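Local coordinates for manganese-binding protein (Chlamydia trachomatis, PDB 6NSI), which binds ferrous iron, manganese and nickel, with a preference for iron, and delivers them to the membrane permease of an ABC transporter for import, at residues E95-D100 and E198-P202. Numbering follows the deposited sequence.
Sequences EEGFPD and EGLSP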
ATOM      1  N   GLU A  95       8.993 -12.010   0.180  1.00 34.73           N
ATOM      2  CA  GLU A  95      10.396 -11.616   0.120  1.00 42.11           C
ATOM      3  C   GLU A  95      11.107 -12.395   1.212  1.00 46.00           C
ATOM      4  O   GLU A  95      10.738 -12.274   2.386  1.00 41.84           O
ATOM      5  CB  GLU A  95      10.571 -10.103   0.321  1.00 37.37           C
ATOM      6  CG  GLU A  95      11.947  -9.530  -0.049  1.00 47.74           C
ATOM      7  CD  GLU A  95      12.208  -8.138   0.576  1.00 49.06           C
ATOM      8  OE1 GLU A  95      12.092  -8.006   1.823  1.00 47.84           O
ATOM      9  OE2 GLU A  95      12.515  -7.177  -0.179  1.00 37.78           O
ATOM     10  N   GLU A  96      12.084 -13.215   0.818  1.00 51.70           N
ATOM     11  CA  GLU A  96      12.861 -14.039   1.738  1.00 52.26           C
ATOM     12  C   GLU A  96      11.993 -14.703   2.802  1.00 50.15           C
ATOM     13  O   GLU A  96      12.370 -14.747   3.976  1.00 44.41           O
ATOM     14  CB  GLU A  96      13.960 -13.203   2.403  1.00 56.56           C
ATOM     15  CG  GLU A  96      15.046 -12.702   1.441  1.00 55.49           C
ATOM     16  CD  GLU A  96      15.883 -13.829   0.855  1.00 68.58           C
ATOM     17  OE1 GLU A  96      15.914 -14.930   1.453  1.00 75.13           O
ATOM     18  OE2 GLU A  96      16.508 -13.615  -0.209  1.00 79.00           O
ATOM     19  N   GLY A  97      10.825 -15.210   2.410  1.00 46.06           N
ATOM     20  CA  GLY A  97      10.008 -16.003   3.305  1.00 47.02           C
ATOM     21  C   GLY A  97       9.012 -15.243   4.155  1.00 48.61           C
ATOM     22  O   GLY A  97       8.336 -15.863   4.989  1.00 48.59           O
ATOM     23  N   PHE A  98       8.901 -13.916   3.988  1.00 43.80           N
ATOM     24  CA  PHE A  98       7.847 -13.154   4.652  1.00 41.03           C
ATOM     25  C   PHE A  98       6.832 -12.669   3.620  1.00 42.36           C
ATOM     26  O   PHE A  98       7.202 -12.369   2.480  1.00 40.48           O
ATOM     27  CB  PHE A  98       8.421 -11.953   5.414  1.00 43.74           C
ATOM     28  CG  PHE A  98       9.288 -12.337   6.592  1.00 47.48           C
ATOM     29  CD1 PHE A  98       8.726 -12.568   7.838  1.00 46.77           C
ATOM     30  CD2 PHE A  98      10.664 -12.471   6.450  1.00 55.53           C
ATOM     31  CE1 PHE A  98       9.514 -12.924   8.917  1.00 50.52           C
ATOM     32  CE2 PHE A  98      11.464 -12.828   7.534  1.00 48.68           C
ATOM     33  CZ  PHE A  98      10.887 -13.057   8.765  1.00 52.62           C
ATOM     34  N   PRO A  99       5.548 -12.588   3.974  1.00 41.59           N
ATOM     35  CA  PRO A  99       4.548 -12.124   3.003  1.00 34.14           C
ATOM     36  C   PRO A  99       4.645 -10.624   2.789  1.00 34.61           C
ATOM     37  O   PRO A  99       5.030  -9.859   3.683  1.00 32.68           O
ATOM     38  CB  PRO A  99       3.216 -12.503   3.654  1.00 31.27           C
ATOM     39  CG  PRO A  99       3.509 -12.423   5.120  1.00 37.68           C
ATOM     40  CD  PRO A  99       4.954 -12.844   5.298  1.00 36.22           C
ATOM     41  N   ASP A 100       4.298 -10.205   1.576  1.00 34.23           N
ATOM     42  CA  ASP A 100       4.309  -8.792   1.233  1.00 27.44           C
ATOM     43  C   ASP A 100       2.930  -8.211   1.505  1.00 29.49           C
ATOM     44  O   ASP A 100       1.977  -8.531   0.765  1.00 26.90           O
ATOM     45  CB  ASP A 100       4.695  -8.590  -0.227  1.00 26.91           C
ATOM     46  CG  ASP A 100       4.875  -7.130  -0.585  1.00 24.68           C
ATOM     47  OD1 ASP A 100       4.332  -6.267   0.144  1.00 21.53           O
ATOM     48  OD2 ASP A 100       5.568  -6.837  -1.597  1.00 24.46           O
ATOM     49  N   GLU A 198      16.005  -1.046   1.431  1.00 23.10           N
ATOM     50  CA  GLU A 198      15.291  -1.659   2.542  1.00 23.15           C
ATOM     51  C   GLU A 198      14.272  -2.669   2.015  1.00 33.31           C
ATOM     52  O   GLU A 198      13.710  -2.493   0.931  1.00 26.50           O
ATOM     53  CB  GLU A 198      14.594  -0.571   3.363  1.00 24.20           C
ATOM     54  CG  GLU A 198      13.810  -1.072   4.587  1.00 35.04           C
ATOM     55  CD  GLU A 198      14.712  -1.687   5.637  1.00 38.30           C
ATOM     56  OE1 GLU A 198      15.066  -2.885   5.485  1.00 40.34           O
ATOM     57  OE2 GLU A 198      15.060  -0.960   6.602  1.00 38.39           O
ATOM     58  N   GLY A 199      14.025  -3.728   2.799  1.00 38.48           N
ATOM     59  CA  GLY A 199      13.090  -4.774   2.421  1.00 30.48           C
ATOM     60  C   GLY A 199      11.641  -4.412   2.686  1.00 28.69           C
ATOM     61  O   GLY A 199      11.234  -3.250   2.579  1.00 24.94           O
ATOM     62  N   LEU A 200      10.804  -5.368   3.088  1.00 26.83           N
ATOM     63  CA  LEU A 200       9.344  -5.115   3.317  1.00 30.83           C
ATOM     64  C   LEU A 200       9.016  -4.239   4.547  1.00 29.74           C
ATOM     65  O   LEU A 200       7.988  -3.603   4.536  1.00 29.29           O
ATOM     66  CB  LEU A 200       8.634  -6.469   3.436  1.00 34.31           C
ATOM     67  CG  LEU A 200       8.553  -7.324   2.175  1.00 31.22           C
ATOM     68  CD1 LEU A 200       7.952  -8.676   2.467  1.00 38.75           C
ATOM     69  CD2 LEU A 200       7.781  -6.648   1.071  1.00 23.81           C
ATOM     70  N   SER A 201       9.917  -4.169   5.517  1.00 33.22           N
ATOM     71  CA  SER A 201       9.863  -3.600   6.852  1.00 40.38           C
ATOM     72  C   SER A 201      10.968  -2.562   7.023  1.00 36.49           C
ATOM     73  O   SER A 201      12.125  -2.830   6.667  1.00 30.19           O
ATOM     74  CB  SER A 201       9.991  -4.692   7.916  1.00 30.00           C
ATOM     75  OG  SER A 201       8.883  -5.573   7.879  1.00 30.00           O
ATOM     76  N   PRO A 202      10.582  -1.438   7.361  1.00 37.49           N
ATOM     77  CA  PRO A 202      11.634  -0.445   7.644  1.00 41.81           C
ATOM     78  C   PRO A 202      12.518  -0.806   8.825  1.00 50.85           C
ATOM     79  O   PRO A 202      13.590  -0.204   8.973  1.00 48.20           O
ATOM     80  CB  PRO A 202      10.843   0.840   7.925  1.00 35.63           C
ATOM     81  CG  PRO A 202       9.500   0.616   7.330  1.00 33.28           C
ATOM     82  CD  PRO A 202       9.236  -0.855   7.415  1.00 37.64           C
TER
HETATM   83  O   HOH W   1      14.534  -5.076  -0.798  1.00 37.70           O
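Glu95 and Asp100 meet Leu200 where a tight beta hairpin faces an irregular loop, the backbones coming closest at Asp100 and Leu200, whose CA atoms are 6.6 Å apart. The hairpin turns through a type I' turn from Glu95 to Phe98, and the backbones of these two residues are paired by two hydrogen bonds. Leu200 lies against the hairpin, and its two methyl groups divide between the Glu95 and Pro99 side and Asp100. Its CD1 lies 3.4 Å from the carbonyl O of Pro99 and also packs on CB of Glu95. Its CD2 sits against the carboxylate of Asp100, 3.4 Å from CG, with both oxygens nearly as near. OD1 of this carboxylate is hydrogen-bonded to ND1 of His102, its main polar partner. Glu95 runs in the opposite direction, alongside Leu200, toward the loop. Its CG is anti to the backbone N (chi1 -166°) and the chain runs on extended, which carries the carboxylate to Gly199. There OE1 takes a weak, bent hydrogen bond from Leu200 N (3.2 Å, 134°) and lies 3.4 Å from Gly199 CA. OE2 is hydrogen-bonded to Asn169 ND2, and a water 3.0 Å from OE2 can bridge it to the carbonyl O of Glu198. The bound iron(III) is about 6 Å from the Leu200 side chain and is ligated by His36, His102, His168 and Asp260. Asp100 is a second-shell residue, and its bond to ND1 is consistent with orienting a metal-binding histidine, in the metal site of a solute-binding protein that probably belongs to family 9.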